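Long-range contact in peptidylprolyl Isomerase (Naegleria fowleri, PDB 6MKE), which probably catalyses the cis-trans isomerisation of peptide bonds preceding proline, as an FKBP-type enzyme, and binds the macrolide FK506: residues 94-99 with 117-122. Residues are numbered along the deposited sequence; the frame is centred on the assembly and turned at random. Where two conformers were deposited one is given.
Sequences FEIPSD and LMFEIE. With FK5 (8-deethyl-8-[but-3-enyl]-ascomycin), chain E.
The Phe-94 and Phe-119 side chains project from the same face of the sheet. Phe-94 has the carbonyl O of Phe-119 at its ring edge, close to the ring plane, while the CD1 methyl of Ile-121 comes in obliquely, 3.7 Å from Phe-94 CD2, the two side chains crossing at about a right angle. The CD1 methyl of Ile-96 comes obliquely to the Phe-119 ring, 3.7 Å from CD2. The far edge of Phe-119 meets the macrolide: CZ is 3.7 Å from FK5 O3, and O4 lies in the ring plane near CE1. Trp-79 of helix 77-84 meets Phe-119 edge-to-face. Ile-96 reaches the ring through CG1, swung beside its own backbone N (chi1 -58°). Phe-119 thus lines the FK506 pocket, where Tyr-102 OH and Asp-57 OD2 hydrogen-bond the ligand. Strands 91-96 and 117-126 run antiparallel in the curved FKBP sheet that wraps around the helix. Phe-94 N gives a short, nearly straight bond of 2.6 Å to Phe-119 O, within the carbonyl plane; Phe-119 N returns one to Phe-94 O at 3.0 Å. In the next hydrogen-bonded pair Ile-96 N bonds Leu-117 O and Leu-117 N bonds Ile-96 O, both at 2.8 Å. Phe-94 O also receives a CA-H...O contact from Met-118 CA at 3.2 Å. On the reverse face, in the non-hydrogen-bonded pair, Glu-95 and Met-118 lie side by side, pointing the same way. Met-118 bends at chi2 and chi3 (-62° and -61°), which brings SD within 3.6 Å of Glu-95 CG. Glu-95 stays extended, its OE1 making a long, weak ion pair with Lys-23.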
# COMPACT_ATOMS: atom_id res chain seq x y z
N PHE A 94 2.87 -4.11 3.60
CA PHE A 94 1.57 -3.87 4.21
C PHE A 94 0.71 -5.12 4.19
O PHE A 94 0.69 -5.87 3.21
CB PHE A 94 0.83 -2.73 3.49
CG PHE A 94 1.42 -1.37 3.73
CD1 PHE A 94 0.91 -0.54 4.72
CD2 PHE A 94 2.48 -0.91 2.97
CE1 PHE A 94 1.45 0.71 4.95
CE2 PHE A 94 3.02 0.35 3.19
CZ PHE A 94 2.51 1.16 4.18
N GLU A 95 -0.01 -5.35 5.29
CA GLU A 95 -1.08 -6.35 5.35
C GLU A 95 -2.40 -5.59 5.41
O GLU A 95 -2.68 -4.91 6.40
CB GLU A 95 -0.92 -7.28 6.55
CG GLU A 95 -1.96 -8.41 6.57
CD GLU A 95 -1.67 -9.48 7.61
OE1 GLU A 95 -2.44 -9.60 8.58
OE2 GLU A 95 -0.66 -10.21 7.44
N ILE A 96 -3.20 -5.71 4.36
CA ILE A 96 -4.42 -4.94 4.18
C ILE A 96 -5.60 -5.91 4.23
O ILE A 96 -5.78 -6.71 3.30
CB ILE A 96 -4.41 -4.16 2.86
CG1 ILE A 96 -3.20 -3.21 2.81
CG2 ILE A 96 -5.71 -3.39 2.68
CD1 ILE A 96 -3.23 -2.28 1.60
N PRO A 97 -6.42 -5.89 5.29
CA PRO A 97 -7.59 -6.77 5.32
C PRO A 97 -8.59 -6.40 4.24
O PRO A 97 -8.54 -5.32 3.64
CB PRO A 97 -8.18 -6.53 6.72
CG PRO A 97 -7.07 -5.91 7.51
CD PRO A 97 -6.26 -5.12 6.53
N SER A 98 -9.52 -7.33 3.99
CA SER A 98 -10.50 -7.13 2.93
C SER A 98 -11.33 -5.87 3.16
O SER A 98 -11.61 -5.13 2.21
CB SER A 98 -11.42 -8.35 2.83
OG SER A 98 -12.13 -8.55 4.04
N ASP A 99 -11.72 -5.59 4.41
CA ASP A 99 -12.51 -4.38 4.63
C ASP A 99 -11.68 -3.11 4.52
O ASP A 99 -12.25 -2.01 4.64
CB ASP A 99 -13.23 -4.44 5.98
CG ASP A 99 -12.29 -4.58 7.15
OD1 ASP A 99 -11.29 -5.32 7.03
OD2 ASP A 99 -12.56 -3.96 8.21
N LEU A 117 -4.95 -8.51 1.33
CA LEU A 117 -3.95 -8.17 0.33
C LEU A 117 -2.65 -7.79 1.02
O LEU A 117 -2.65 -7.06 2.01
CB LEU A 117 -4.43 -7.02 -0.56
CG LEU A 117 -5.72 -7.26 -1.34
CD1 LEU A 117 -6.01 -6.09 -2.28
CD2 LEU A 117 -5.66 -8.58 -2.11
N MET A 118 -1.54 -8.30 0.49
CA MET A 118 -0.21 -7.93 0.92
C MET A 118 0.41 -7.04 -0.15
O MET A 118 0.39 -7.39 -1.33
CB MET A 118 0.66 -9.17 1.15
CG MET A 118 -0.01 -10.27 1.96
SD MET A 118 -0.46 -9.79 3.64
CE MET A 118 1.14 -9.38 4.32
N PHE A 119 0.93 -5.89 0.26
CA PHE A 119 1.54 -4.94 -0.66
C PHE A 119 2.92 -4.54 -0.17
O PHE A 119 3.09 -4.16 0.99
CB PHE A 119 0.68 -3.68 -0.83
CG PHE A 119 -0.47 -3.84 -1.78
CD1 PHE A 119 -0.26 -3.78 -3.14
CD2 PHE A 119 -1.75 -4.01 -1.30
CE1 PHE A 119 -1.32 -3.92 -4.02
CE2 PHE A 119 -2.82 -4.13 -2.17
CZ PHE A 119 -2.60 -4.09 -3.53
N GLU A 120 3.89 -4.61 -1.07
CA GLU A 120 5.22 -4.07 -0.84
C GLU A 120 5.29 -2.73 -1.57
O GLU A 120 5.30 -2.69 -2.81
CB GLU A 120 6.28 -5.04 -1.34
CG GLU A 120 7.71 -4.66 -1.04
CD GLU A 120 8.68 -5.72 -1.49
OE1 GLU A 120 8.69 -6.83 -0.90
OE2 GLU A 120 9.43 -5.47 -2.46
N ILE A 121 5.31 -1.63 -0.82
CA ILE A 121 5.24 -0.28 -1.37
C ILE A 121 6.51 0.48 -1.03
O ILE A 121 6.99 0.43 0.11
CB ILE A 121 4.00 0.48 -0.85
CG1 ILE A 121 2.73 -0.34 -1.06
CG2 ILE A 121 3.88 1.84 -1.51
CD1 ILE A 121 1.51 0.26 -0.40
N GLU A 122 7.05 1.20 -2.02
CA GLU A 122 8.19 2.08 -1.82
C GLU A 122 7.79 3.50 -2.20
O GLU A 122 7.45 3.76 -3.35
CB GLU A 122 9.41 1.63 -2.64
CG GLU A 122 10.59 2.59 -2.53
CD GLU A 122 11.78 2.14 -3.35
OE1 GLU A 122 11.69 1.09 -4.01
OE2 GLU A 122 12.81 2.84 -3.32
C1 FK5 E . -6.13 0.35 -6.02
C2 FK5 E . -4.97 -0.54 -5.61
C3 FK5 E . -3.89 0.24 -4.86
C4 FK5 E . -3.04 1.06 -5.83
C5 FK5 E . -2.45 0.17 -6.91
C6 FK5 E . -3.53 -0.58 -7.65
C8 FK5 E . -4.55 -2.65 -6.71
C9 FK5 E . -3.82 -3.50 -7.76
C10 FK5 E . -4.54 -3.88 -9.07
C11 FK5 E . -6.07 -3.91 -8.90
C12 FK5 E . -6.75 -3.83 -10.27
C13 FK5 E . -6.24 -2.68 -11.10
C14 FK5 E . -4.72 -2.76 -11.21
C15 FK5 E . -4.07 -1.61 -11.95
C16 FK5 E . -4.54 -0.23 -11.53
C17 FK5 E . -3.71 0.94 -12.06
C18 FK5 E . -4.16 1.35 -13.47
C19 FK5 E . -5.45 2.12 -13.54
C20 FK5 E . -6.62 1.49 -13.62
C21 FK5 E . -8.00 2.11 -13.59
C22 FK5 E . -8.52 1.98 -12.16
C23 FK5 E . -8.02 3.03 -11.19
C24 FK5 E . -8.17 2.67 -9.71
C25 FK5 E . -7.10 1.71 -9.17
C26 FK5 E . -7.48 1.19 -7.77
C27 FK5 E . -8.81 0.47 -7.71
C28 FK5 E . -9.81 0.97 -6.99
C29 FK5 E . -11.22 0.46 -6.88
C30 FK5 E . -11.70 0.49 -5.42
C31 FK5 E . -13.13 -0.00 -5.27
C32 FK5 E . -14.05 0.88 -6.10
C33 FK5 E . -13.62 0.86 -7.56
C34 FK5 E . -12.18 1.32 -7.73
C35 FK5 E . -6.54 -5.14 -8.13
C36 FK5 E . -2.22 0.59 -12.08
C37 FK5 E . -5.32 3.61 -13.45
C38 FK5 E . -8.92 1.40 -14.59
C39 FK5 E . -10.22 2.12 -14.79
C40 FK5 E . -10.38 3.21 -15.47
C41 FK5 E . -5.72 2.34 -9.17
C42 FK5 E . -8.92 -0.79 -8.51
C43 FK5 E . -8.17 -2.26 -12.44
C44 FK5 E . -3.20 -2.38 -14.04
C45 FK5 E . -13.65 -1.13 -3.23
N7 FK5 E . -4.37 -1.32 -6.70
O1 FK5 E . -6.41 0.32 -7.34
O2 FK5 E . -6.74 1.03 -5.24
O3 FK5 E . -5.25 -3.24 -5.90
O4 FK5 E . -2.68 -3.86 -7.54
O5 FK5 E . -4.15 -2.80 -9.90
O6 FK5 E . -4.13 -5.03 -9.72
O7 FK5 E . -6.82 -2.71 -12.40
O8 FK5 E . -4.30 -1.80 -13.34
O9 FK5 E . -9.26 1.09 -11.80
O10 FK5 E . -8.11 3.88 -8.94
O11 FK5 E . -13.57 0.11 -3.92
O12 FK5 E . -15.40 0.47 -5.98